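Local atomic coordinates of cytoplasmic Protein STM1381 (PDB entry 3SOZ), a protein that is of unknown function but belongs to a putative glutamine amidotransferase family of the class I glutaminase clan. Residues A[163-168]-A[192-197]; A[167-172]-A[240-245]. One frame throughout, in Å; residues are numbered along the deposited sequence.

Contact 1: residues A[163-168]-A[192-197]; sequences TAVEHV and QVLAEI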
loop_
_atom_site.group_PDB
_atom_site.type_symbol
_atom_site.label_atom_id
_atom_site.label_comp_id
_atom_site.label_asym_id
_atom_site.label_seq_id
_atom_site.Cartn_x
_atom_site.Cartn_y
_atom_site.Cartn_z
ATOM N N THR A 163 -9.739 4.531 31.689
ATOM C CA THR A 163 -11.128 4.366 31.387
ATOM C C THR A 163 -11.791 4.148 32.747
ATOM O O THR A 163 -11.090 3.993 33.746
ATOM C CB THR A 163 -11.243 3.180 30.381
ATOM O OG1 THR A 163 -12.108 3.533 29.308
ATOM C CG2 THR A 163 -11.699 1.889 31.010
ATOM N N ALA A 164 -13.120 4.162 32.808
ATOM C CA ALA A 164 -13.833 3.899 34.081
ATOM C C ALA A 164 -13.533 2.483 34.654
ATOM O O ALA A 164 -13.358 2.340 35.871
ATOM C CB ALA A 164 -15.362 4.137 33.928
ATOM N N VAL A 165 -13.459 1.456 33.792
ATOM C CA VAL A 165 -13.102 0.094 34.219
ATOM C C VAL A 165 -11.919 0.060 35.209
ATOM O O VAL A 165 -10.839 0.551 34.929
ATOM C CB VAL A 165 -12.830 -0.838 33.025
ATOM C CG1 VAL A 165 -12.496 -2.241 33.501
ATOM C CG2 VAL A 165 -14.030 -0.874 32.094
ATOM N N GLU A 166 -12.172 -0.502 36.394
ATOM C CA GLU A 166 -11.135 -0.671 37.428
ATOM C C GLU A 166 -10.255 -1.863 37.058
ATOM O O GLU A 166 -10.772 -2.897 36.624
ATOM C CB GLU A 166 -11.789 -0.903 38.802
ATOM C CG GLU A 166 -12.012 0.369 39.653
ATOM C CD GLU A 166 -13.023 0.132 40.800
ATOM O OE1 GLU A 166 -14.237 -0.035 40.491
ATOM O OE2 GLU A 166 -12.608 0.112 41.993
ATOM N N HIS A 167 -8.939 -1.733 37.228
ATOM C CA HIS A 167 -8.014 -2.809 36.823
ATOM C C HIS A 167 -6.632 -2.679 37.448
ATOM O O HIS A 167 -6.132 -1.585 37.723
ATOM C CB HIS A 167 -7.887 -2.880 35.291
ATOM C CG HIS A 167 -7.372 -4.189 34.770
ATOM N ND1 HIS A 167 -6.057 -4.580 34.904
ATOM C CD2 HIS A 167 -7.988 -5.168 34.066
ATOM C CE1 HIS A 167 -5.898 -5.766 34.342
ATOM N NE2 HIS A 167 -7.055 -6.146 33.825
ATOM N N VAL A 168 -6.026 -3.833 37.652
ATOM C CA VAL A 168 -4.746 -3.939 38.289
ATOM C C VAL A 168 -3.674 -3.153 37.531
ATOM O O VAL A 168 -2.829 -2.507 38.148
ATOM C CB VAL A 168 -4.329 -5.413 38.415
ATOM C CG1 VAL A 168 -3.521 -5.614 39.682
ATOM C CG2 VAL A 168 -5.569 -6.321 38.441
ATOM N N GLN A 192 -12.587 -5.507 26.858
ATOM C CA GLN A 192 -12.598 -4.411 27.798
ATOM C C GLN A 192 -11.419 -3.458 27.574
ATOM O O GLN A 192 -10.266 -3.884 27.544
ATOM C CB GLN A 192 -12.775 -4.901 29.262
ATOM C CG GLN A 192 -11.691 -5.863 29.842
ATOM C CD GLN A 192 -12.023 -7.412 29.799
ATOM O OE1 GLN A 192 -13.027 -7.862 29.201
ATOM N NE2 GLN A 192 -11.136 -8.219 30.435
ATOM N N VAL A 193 -11.754 -2.179 27.369
ATOM C CA VAL A 193 -10.821 -1.110 27.048
ATOM C C VAL A 193 -10.394 -0.450 28.347
ATOM O O VAL A 193 -11.215 0.102 29.072
ATOM C CB VAL A 193 -11.483 -0.035 26.149
ATOM C CG1 VAL A 193 -10.513 1.067 25.848
ATOM C CG2 VAL A 193 -12.000 -0.634 24.877
ATOM N N LEU A 194 -9.111 -0.483 28.634
ATOM C CA LEU A 194 -8.624 0.021 29.885
ATOM C C LEU A 194 -7.992 1.429 29.829
ATOM O O LEU A 194 -7.640 1.990 30.883
ATOM C CB LEU A 194 -7.628 -0.983 30.482
ATOM C CG LEU A 194 -7.855 -2.509 30.423
ATOM C CD1 LEU A 194 -6.795 -3.218 31.270
ATOM C CD2 LEU A 194 -9.247 -2.939 30.884
ATOM N N ALA A 195 -7.836 2.001 28.627
ATOM C CA ALA A 195 -7.135 3.286 28.411
ATOM C C ALA A 195 -7.431 3.723 27.022
ATOM O O ALA A 195 -7.653 2.905 26.173
ATOM C CB ALA A 195 -5.657 3.136 28.558
ATOM N N GLU A 196 -7.436 5.025 26.788
ATOM C CA GLU A 196 -7.692 5.560 25.455
ATOM C C GLU A 196 -6.772 6.725 25.096
ATOM O O GLU A 196 -6.255 7.409 25.961
ATOM C CB GLU A 196 -9.147 5.965 25.308
ATOM C CG GLU A 196 -10.079 4.807 25.166
ATOM C CD GLU A 196 -11.498 5.237 24.764
ATOM O OE1 GLU A 196 -12.081 6.114 25.441
ATOM O OE2 GLU A 196 -12.031 4.685 23.757
ATOM N N ILE A 197 -6.565 6.934 23.810
ATOM C CA ILE A 197 -5.682 7.997 23.338
ATOM C C ILE A 197 -6.431 8.665 22.215
ATOM O O ILE A 197 -7.175 7.988 21.509
ATOM C CB ILE A 197 -4.288 7.424 22.922
ATOM C CG1 ILE A 197 -3.298 8.536 22.590
ATOM C CG2 ILE A 197 -4.431 6.328 21.843
ATOM C CD1 ILE A 197 -1.900 8.091 22.616
#
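Strand 192-197 pairs antiparallel with strand 157-162, and this contact lies where that pairing gives way to a loop. E196 still bonds to V161 through the backbone. Two residues on, T163 N gives a weak hydrogen bond to L194 O, 3.4 Å long and bent to 136° at the hydrogen. The CA atoms of T163 and A195 lie 5.1 Å apart. Beyond T163 the loop leaves the strand, turns back, and meets it again through V165 and H167. L194 carries this second meeting. Its CB points away from the loop, but CG is anti to the carbonyl carbon and beside the backbone N (chi1 -40°), and the two methyls reach back. CD1 sits over the centre of the H167 ring, 3.7 Å from the centroid and 13° off the ring normal, a CH-pi contact. CD2 meets V165 CG1 at 4.2 Å. The imidazole is placed by a CG anti to the backbone N, and the two side chains cross obliquely. The ring's ND1 accepts a hydrogen bond from I169 N, so its polar edge is used inside the loop while its face goes to leucine. The chemistry is therefore mostly apolar. One weak bond extends the strand pairing, and the leucine methyls supply most of the rest, against V165 and the H167 ring. An ND1 that accepts is consistent with a neutral imidazole protonated at NE2.

Contact 2: residues A[167-172]-A[240-245]; sequences HVITQP and CNVLHT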
loop_
_atom_site.group_PDB
_atom_site.type_symbol
_atom_site.label_atom_id
_atom_site.label_comp_id
_atom_site.label_asym_id
_atom_site.label_seq_id
_atom_site.Cartn_x
_atom_site.Cartn_y
_atom_site.Cartn_z
ATOM N N HIS A 167 -8.939 -1.733 37.228
ATOM C CA HIS A 167 -8.014 -2.809 36.823
ATOM C C HIS A 167 -6.632 -2.679 37.448
ATOM O O HIS A 167 -6.132 -1.585 37.723
ATOM C CB HIS A 167 -7.887 -2.880 35.291
ATOM C CG HIS A 167 -7.372 -4.189 34.770
ATOM N ND1 HIS A 167 -6.057 -4.580 34.904
ATOM C CD2 HIS A 167 -7.988 -5.168 34.066
ATOM C CE1 HIS A 167 -5.898 -5.766 34.342
ATOM N NE2 HIS A 167 -7.055 -6.146 33.825
ATOM N N VAL A 168 -6.026 -3.833 37.652
ATOM C CA VAL A 168 -4.746 -3.939 38.289
ATOM C C VAL A 168 -3.674 -3.153 37.531
ATOM O O VAL A 168 -2.829 -2.507 38.148
ATOM C CB VAL A 168 -4.329 -5.413 38.415
ATOM C CG1 VAL A 168 -3.521 -5.614 39.682
ATOM C CG2 VAL A 168 -5.569 -6.321 38.441
ATOM N N ILE A 169 -3.715 -3.195 36.199
ATOM C CA ILE A 169 -2.686 -2.543 35.368
ATOM C C ILE A 169 -2.747 -1.036 35.549
ATOM O O ILE A 169 -1.714 -0.356 35.557
ATOM C CB ILE A 169 -2.859 -2.887 33.860
ATOM C CG1 ILE A 169 -2.665 -4.386 33.625
ATOM C CG2 ILE A 169 -1.887 -2.104 32.994
ATOM C CD1 ILE A 169 -3.441 -4.920 32.439
ATOM N N THR A 170 -3.968 -0.559 35.760
ATOM C CA THR A 170 -4.363 0.827 35.614
ATOM C C THR A 170 -4.472 1.599 36.938
ATOM O O THR A 170 -4.614 2.831 36.934
ATOM C CB THR A 170 -5.719 0.871 34.863
ATOM O OG1 THR A 170 -5.672 1.857 33.835
ATOM C CG2 THR A 170 -6.913 1.121 35.804
ATOM N N GLN A 171 -4.419 0.895 38.075
ATOM C CA GLN A 171 -4.600 1.581 39.378
ATOM C C GLN A 171 -3.509 2.626 39.627
ATOM O O GLN A 171 -3.818 3.823 39.714
ATOM C CB GLN A 171 -4.759 0.613 40.587
ATOM C CG GLN A 171 -6.131 -0.151 40.724
ATOM C CD GLN A 171 -7.417 0.571 40.164
ATOM O OE1 GLN A 171 -8.558 0.196 40.514
ATOM N NE2 GLN A 171 -7.229 1.566 39.278
ATOM N N PRO A 172 -2.234 2.179 39.658
ATOM C CA PRO A 172 -1.100 2.965 40.169
ATOM C C PRO A 172 -0.851 4.362 39.548
ATOM O O PRO A 172 0.031 5.094 40.038
ATOM C CB PRO A 172 0.105 2.036 39.916
ATOM C CG PRO A 172 -0.502 0.659 39.741
ATOM C CD PRO A 172 -1.775 0.914 39.050
ATOM N N CYS A 240 5.160 -5.270 33.269
ATOM C CA CYS A 240 5.035 -6.392 34.160
ATOM C C CYS A 240 3.557 -6.689 34.472
ATOM O O CYS A 240 3.110 -7.826 34.311
ATOM C CB CYS A 240 5.865 -6.157 35.412
ATOM S SG CYS A 240 7.683 -6.246 35.084
ATOM N N ASN A 241 2.785 -5.683 34.859
ATOM C CA ASN A 241 1.370 -5.914 35.100
ATOM C C ASN A 241 0.640 -6.427 33.880
ATOM O O ASN A 241 -0.276 -7.233 34.018
ATOM C CB ASN A 241 0.653 -4.647 35.537
ATOM C CG ASN A 241 0.723 -4.395 37.047
ATOM O OD1 ASN A 241 1.761 -4.529 37.688
ATOM N ND2 ASN A 241 -0.407 -3.970 37.604
ATOM N N VAL A 242 1.001 -5.947 32.690
ATOM C CA VAL A 242 0.302 -6.343 31.471
ATOM C C VAL A 242 0.505 -7.845 31.263
ATOM O O VAL A 242 -0.417 -8.598 30.905
ATOM C CB VAL A 242 0.843 -5.582 30.224
ATOM C CG1 VAL A 242 0.004 -5.916 28.972
ATOM C CG2 VAL A 242 0.816 -4.099 30.457
ATOM N N LEU A 243 1.746 -8.248 31.483
ATOM C CA LEU A 243 2.165 -9.616 31.332
ATOM C C LEU A 243 1.508 -10.503 32.386
ATOM O O LEU A 243 0.760 -11.402 32.042
ATOM C CB LEU A 243 3.688 -9.681 31.390
ATOM C CG LEU A 243 4.441 -9.827 30.058
ATOM C CD1 LEU A 243 3.644 -9.379 28.833
ATOM C CD2 LEU A 243 5.731 -9.072 30.150
ATOM N N HIS A 244 1.744 -10.234 33.668
ATOM C CA HIS A 244 0.996 -10.942 34.710
ATOM C C HIS A 244 -0.511 -11.025 34.392
ATOM O O HIS A 244 -1.097 -12.085 34.509
ATOM C CB HIS A 244 1.278 -10.393 36.123
ATOM C CG HIS A 244 2.675 -10.666 36.614
ATOM N ND1 HIS A 244 3.492 -9.682 37.140
ATOM C CD2 HIS A 244 3.401 -11.813 36.650
ATOM C CE1 HIS A 244 4.654 -10.211 37.489
ATOM N NE2 HIS A 244 4.625 -11.503 37.201
ATOM N N THR A 245 -1.125 -9.950 33.931
ATOM C CA THR A 245 -2.543 -10.016 33.565
ATOM C C THR A 245 -2.881 -11.108 32.533
ATOM O O THR A 245 -3.950 -11.724 32.613
ATOM C CB THR A 245 -3.045 -8.670 33.077
ATOM O OG1 THR A 245 -2.612 -7.672 33.997
ATOM C CG2 THR A 245 -4.553 -8.636 32.972
#
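Segment 167-172 is a loop, while 240-245 lies within helix 235-246. Residues 167-170 form a type I beta turn, closed by a hydrogen bond from T170 N to H167 O at 3.1 Å. The turn comes closest to the helix at I169 and N241, whose CA atoms are 5.3 Å apart. Within the loop, I169 N gives a nearly straight hydrogen bond to H167 ND1, 3.0 Å and 176° at the hydrogen. The donor lies only 1° out of the ring plane, so the bond should help fix the turn of the imidazole. The adjoining part of the ring edge faces T245, tip to tip, with H167 CE1 3.5 Å from T245 CG2. T245 OG1 stands beside its own backbone N (chi1 -47°) and gives a hydrogen bond back to N241 O, modelled very short and coming from above the carbonyl plane. T245 N bonds to the same oxygen, so the carbonyl accepts from two donors. I169 crosses T245 obliquely and lays CD1 against OG1 at 3.3 Å. I169 CG1 rests on N241 CB at 3.8 Å, and I169 CG2 meets V242 CG2 at 4.2 Å. The N241 amide crosses V168 at about a right angle, with its ND2 2.9 Å from V168 O. Around this patch, I169 also packs on L194 of strand 192-197 and L203 of strand 200-208. T245 touches M205 of the latter strand. V242 also packs on L115 of strand 113-117, so the helix touches both the loop and the parallel part of the sheet.

In the fold
Contacts 1 and 2 start from the same loop, between strands 157-162 and 175-187, and share H167 and V168. Their centres are about 11 Å apart. Contact 1 ties the loop to strand 192-197, and contact 2 ties it to helix 235-246. H167 serves both, with a ring face toward the strand and a ring edge toward the helix. The two meet directly where L194 CD1 packs on I169 CD1 at 3.9 Å. E166 CG and Q171 OE1 also pack together at 3.6 Å within the loop. The contact centres lie about 19 and 17 Å from the centre of the chain. With the function unknown, both contacts are best read as structural packing.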